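Local coordinates for pilus tip adhesin Cpa (Streptococcus pyogenes, PDB 4C0Z), which sits at the pilus tip and attaches streptococcal pili covalently to host-cell surfaces through reactive thioester bonds, at residues G120-N125 and S161-L166. Numbering follows the deposited sequence.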
ATOM      1  N   GLY I 120       9.297   2.997 -25.967  1.00 81.41           N
ATOM      2  CA  GLY I 120       9.243   1.547 -26.125  1.00 80.01           C
ATOM      3  C   GLY I 120       8.454   0.811 -25.057  1.00 78.03           C
ATOM      4  O   GLY I 120       8.209  -0.390 -25.198  1.00 77.31           O
ATOM      5  N   ILE I 121       8.051   1.510 -23.985  1.00 69.96           N
ATOM      6  CA  ILE I 121       7.278   0.913 -22.885  1.00 64.31           C
ATOM      7  C   ILE I 121       5.773   1.014 -23.181  1.00 67.87           C
ATOM      8  O   ILE I 121       5.269   2.109 -23.438  1.00 68.43           O
ATOM      9  CB  ILE I 121       7.658   1.520 -21.498  1.00 64.25           C
ATOM     10  CG1 ILE I 121       9.190   1.530 -21.286  1.00 66.51           C
ATOM     11  CG2 ILE I 121       6.950   0.769 -20.349  1.00 59.25           C
ATOM     12  CD1 ILE I 121       9.672   2.303 -20.050  1.00 68.36           C
ATOM     13  N   ASP I 122       5.061  -0.133 -23.125  1.00 64.32           N
ATOM     14  CA  ASP I 122       3.604  -0.235 -23.328  1.00 62.47           C
ATOM     15  C   ASP I 122       2.866   0.672 -22.332  1.00 61.34           C
ATOM     16  O   ASP I 122       3.344   0.799 -21.205  1.00 60.12           O
ATOM     17  CB  ASP I 122       3.137  -1.698 -23.221  1.00 62.88           C
ATOM     18  CG  ASP I 122       3.772  -2.634 -24.246  1.00 78.50           C
ATOM     19  OD1 ASP I 122       4.198  -2.147 -25.319  1.00 81.75           O
ATOM     20  OD2 ASP I 122       3.824  -3.856 -23.983  1.00 86.97           O
ATOM     21  N   PRO I 123       1.762   1.359 -22.743  1.00 56.20           N
ATOM     22  CA  PRO I 123       1.098   2.340 -21.846  1.00 53.67           C
ATOM     23  C   PRO I 123       0.895   1.949 -20.376  1.00 54.49           C
ATOM     24  O   PRO I 123       1.291   2.718 -19.494  1.00 52.62           O
ATOM     25  CB  PRO I 123      -0.233   2.598 -22.538  1.00 55.23           C
ATOM     26  CG  PRO I 123       0.037   2.371 -23.961  1.00 61.99           C
ATOM     27  CD  PRO I 123       1.101   1.322 -24.063  1.00 58.58           C
ATOM     28  N   LEU I 124       0.311   0.763 -20.100  1.00 50.52           N
ATOM     29  CA  LEU I 124       0.046   0.307 -18.729  1.00 46.33           C
ATOM     30  C   LEU I 124       1.324   0.047 -17.948  1.00 50.89           C
ATOM     31  O   LEU I 124       1.369   0.328 -16.751  1.00 50.38           O
ATOM     32  CB  LEU I 124      -0.905  -0.895 -18.702  1.00 44.31           C
ATOM     33  CG  LEU I 124      -2.336  -0.618 -19.176  1.00 47.24           C
ATOM     34  CD1 LEU I 124      -3.057  -1.920 -19.512  1.00 47.11           C
ATOM     35  CD2 LEU I 124      -3.119   0.230 -18.156  1.00 46.58           C
ATOM     36  N   ASN I 125       2.384  -0.415 -18.637  1.00 49.10           N
ATOM     37  CA  ASN I 125       3.704  -0.626 -18.037  1.00 48.98           C
ATOM     38  C   ASN I 125       4.365   0.725 -17.729  1.00 50.61           C
ATOM     39  O   ASN I 125       5.065   0.843 -16.728  1.00 49.15           O
ATOM     40  CB  ASN I 125       4.593  -1.460 -18.971  1.00 50.75           C
ATOM     41  CG  ASN I 125       4.226  -2.917 -19.068  1.00 58.40           C
ATOM     42  OD1 ASN I 125       3.639  -3.494 -18.161  1.00 50.27           O
ATOM     43  ND2 ASN I 125       4.612  -3.562 -20.159  1.00 49.20           N
ATOM     44  N   SER I 161      11.235 -10.025 -21.312  1.00 74.90           N
ATOM     45  CA  SER I 161      12.553  -9.467 -20.998  1.00 76.59           C
ATOM     46  C   SER I 161      12.785  -8.047 -21.543  1.00 80.17           C
ATOM     47  O   SER I 161      13.403  -7.232 -20.851  1.00 79.78           O
ATOM     48  CB  SER I 161      13.656 -10.410 -21.466  1.00 85.70           C
ATOM     49  OG  SER I 161      13.592 -10.631 -22.867  1.00100.62           O
ATOM     50  N   GLN I 162      12.279  -7.758 -22.767  1.00 76.91           N
ATOM     51  CA  GLN I 162      12.380  -6.458 -23.438  1.00 78.26           C
ATOM     52  C   GLN I 162      11.656  -5.366 -22.624  1.00 78.70           C
ATOM     53  O   GLN I 162      12.278  -4.355 -22.290  1.00 78.97           O
ATOM     54  CB  GLN I 162      11.856  -6.563 -24.892  1.00 82.07           C
ATOM     55  CG  GLN I 162      11.789  -5.243 -25.685  1.00101.78           C
ATOM     56  CD  GLN I 162      10.381  -4.696 -25.895  1.00124.77           C
ATOM     57  OE1 GLN I 162       9.353  -5.366 -25.680  1.00116.75           O
ATOM     58  NE2 GLN I 162      10.304  -3.454 -26.351  1.00117.97           N
ATOM     59  N   GLN I 163      10.363  -5.595 -22.273  1.00 70.75           N
ATOM     60  CA  GLN I 163       9.565  -4.659 -21.483  1.00 67.49           C
ATOM     61  C   GLN I 163      10.158  -4.477 -20.092  1.00 69.63           C
ATOM     62  O   GLN I 163      10.318  -3.342 -19.649  1.00 67.95           O
ATOM     63  CB  GLN I 163       8.090  -5.105 -21.390  1.00 65.47           C
ATOM     64  CG  GLN I 163       7.266  -4.831 -22.643  1.00 69.15           C
ATOM     65  CD  GLN I 163       7.133  -3.355 -22.943  1.00 80.33           C
ATOM     66  OE1 GLN I 163       6.477  -2.593 -22.217  1.00 70.93           O
ATOM     67  NE2 GLN I 163       7.754  -2.926 -24.030  1.00 73.92           N
ATOM     68  N   LEU I 164      10.516  -5.590 -19.425  1.00 66.72           N
ATOM     69  CA  LEU I 164      11.103  -5.582 -18.083  1.00 65.24           C
ATOM     70  C   LEU I 164      12.396  -4.758 -18.002  1.00 72.08           C
ATOM     71  O   LEU I 164      12.530  -3.950 -17.080  1.00 71.21           O
ATOM     72  CB  LEU I 164      11.307  -7.017 -17.556  1.00 64.60           C
ATOM     73  CG  LEU I 164      11.849  -7.175 -16.120  1.00 67.59           C
ATOM     74  CD1 LEU I 164      10.870  -6.605 -15.063  1.00 63.73           C
ATOM     75  CD2 LEU I 164      12.163  -8.620 -15.830  1.00 69.21           C
ATOM     76  N   GLN I 165      13.320  -4.926 -18.978  1.00 71.57           N
ATOM     77  CA  GLN I 165      14.571  -4.168 -19.009  1.00 73.89           C
ATOM     78  C   GLN I 165      14.329  -2.669 -19.215  1.00 78.76           C
ATOM     79  O   GLN I 165      14.948  -1.866 -18.516  1.00 78.21           O
ATOM     80  CB  GLN I 165      15.553  -4.751 -20.055  1.00 79.34           C
ATOM     81  CG  GLN I 165      16.975  -4.180 -20.068  1.00 79.19           C
ATOM     82  CD  GLN I 165      17.567  -3.870 -18.714  1.00 89.63           C
ATOM     83  OE1 GLN I 165      17.713  -4.730 -17.829  1.00 84.18           O
ATOM     84  NE2 GLN I 165      17.955  -2.618 -18.547  1.00 77.40           N
ATOM     85  N   LEU I 166      13.410  -2.297 -20.141  1.00 76.56           N
ATOM     86  CA  LEU I 166      13.054  -0.898 -20.407  1.00 76.85           C
ATOM     87  C   LEU I 166      12.435  -0.250 -19.166  1.00 76.35           C
ATOM     88  O   LEU I 166      12.774   0.891 -18.840  1.00 77.36           O
ATOM     89  CB  LEU I 166      12.079  -0.785 -21.592  1.00 77.38           C
ATOM     90  CG  LEU I 166      12.625  -1.033 -23.006  1.00 86.49           C
ATOM     91  CD1 LEU I 166      11.496  -1.053 -24.009  1.00 86.71           C
ATOM     92  CD2 LEU I 166      13.652   0.016 -23.415  1.00 91.11           C
TER
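I121 and Q163 bring the two backbones together, their CA atoms 6.2 Å apart, where the loop leading into helix 123-138 passes the first turns of helix 161-174. The Q163 side chain carries most of the contact. Its CG stands anti to its own carbonyl carbon (chi1 -77°) and the chain then bends at chi2, with the terminal amide reaching the loop backbone. There it grips the loop at two points, using both its N-H and its C=O. Q163 NE2 donates to G120 O at 2.8 Å, with that oxygen lying in the Q163 amide plane. Q163 OE1 accepts D122 N at 3.0 Å in a nearly straight bond (170°). A second donor, N125 ND2, approaches one of the OE1 lone pairs within the carbonyl plane, at 2.9 Å, and the two amides are nearly coplanar. Three bonds across the contact fix the flip and rotation of this buried amide. The other end of the N125 amide is also held, OD1 being hydrogen-bonded to the Y38 hydroxyl.

Both helices belong to the helical part of this N-terminal thioester domain of Cpa, packed beside its antiparallel beta-barrel, and D122 is the N-cap residue of 123-138, although its carboxylate does not cap the helix. That carboxylate instead stacks on the Q163 amide, the planes 9° apart, with OD2 3.5 Å from Q163 CD. Q163 NE2 also gives a weak, long bond to OE1 of its neighbour Q162.

Next to this polar cluster the contact turns apolar. The I121 and L166 side chains run antiparallel alongside one another, I121 CG1 meeting L166 CB at 3.7 Å and I121 CD1 lying against L166 O, while L166 CD1 rests on the G120 peptide, 3.6 Å from G120 O. Farther along helix 161-174, M167 and A170 also pack against I121.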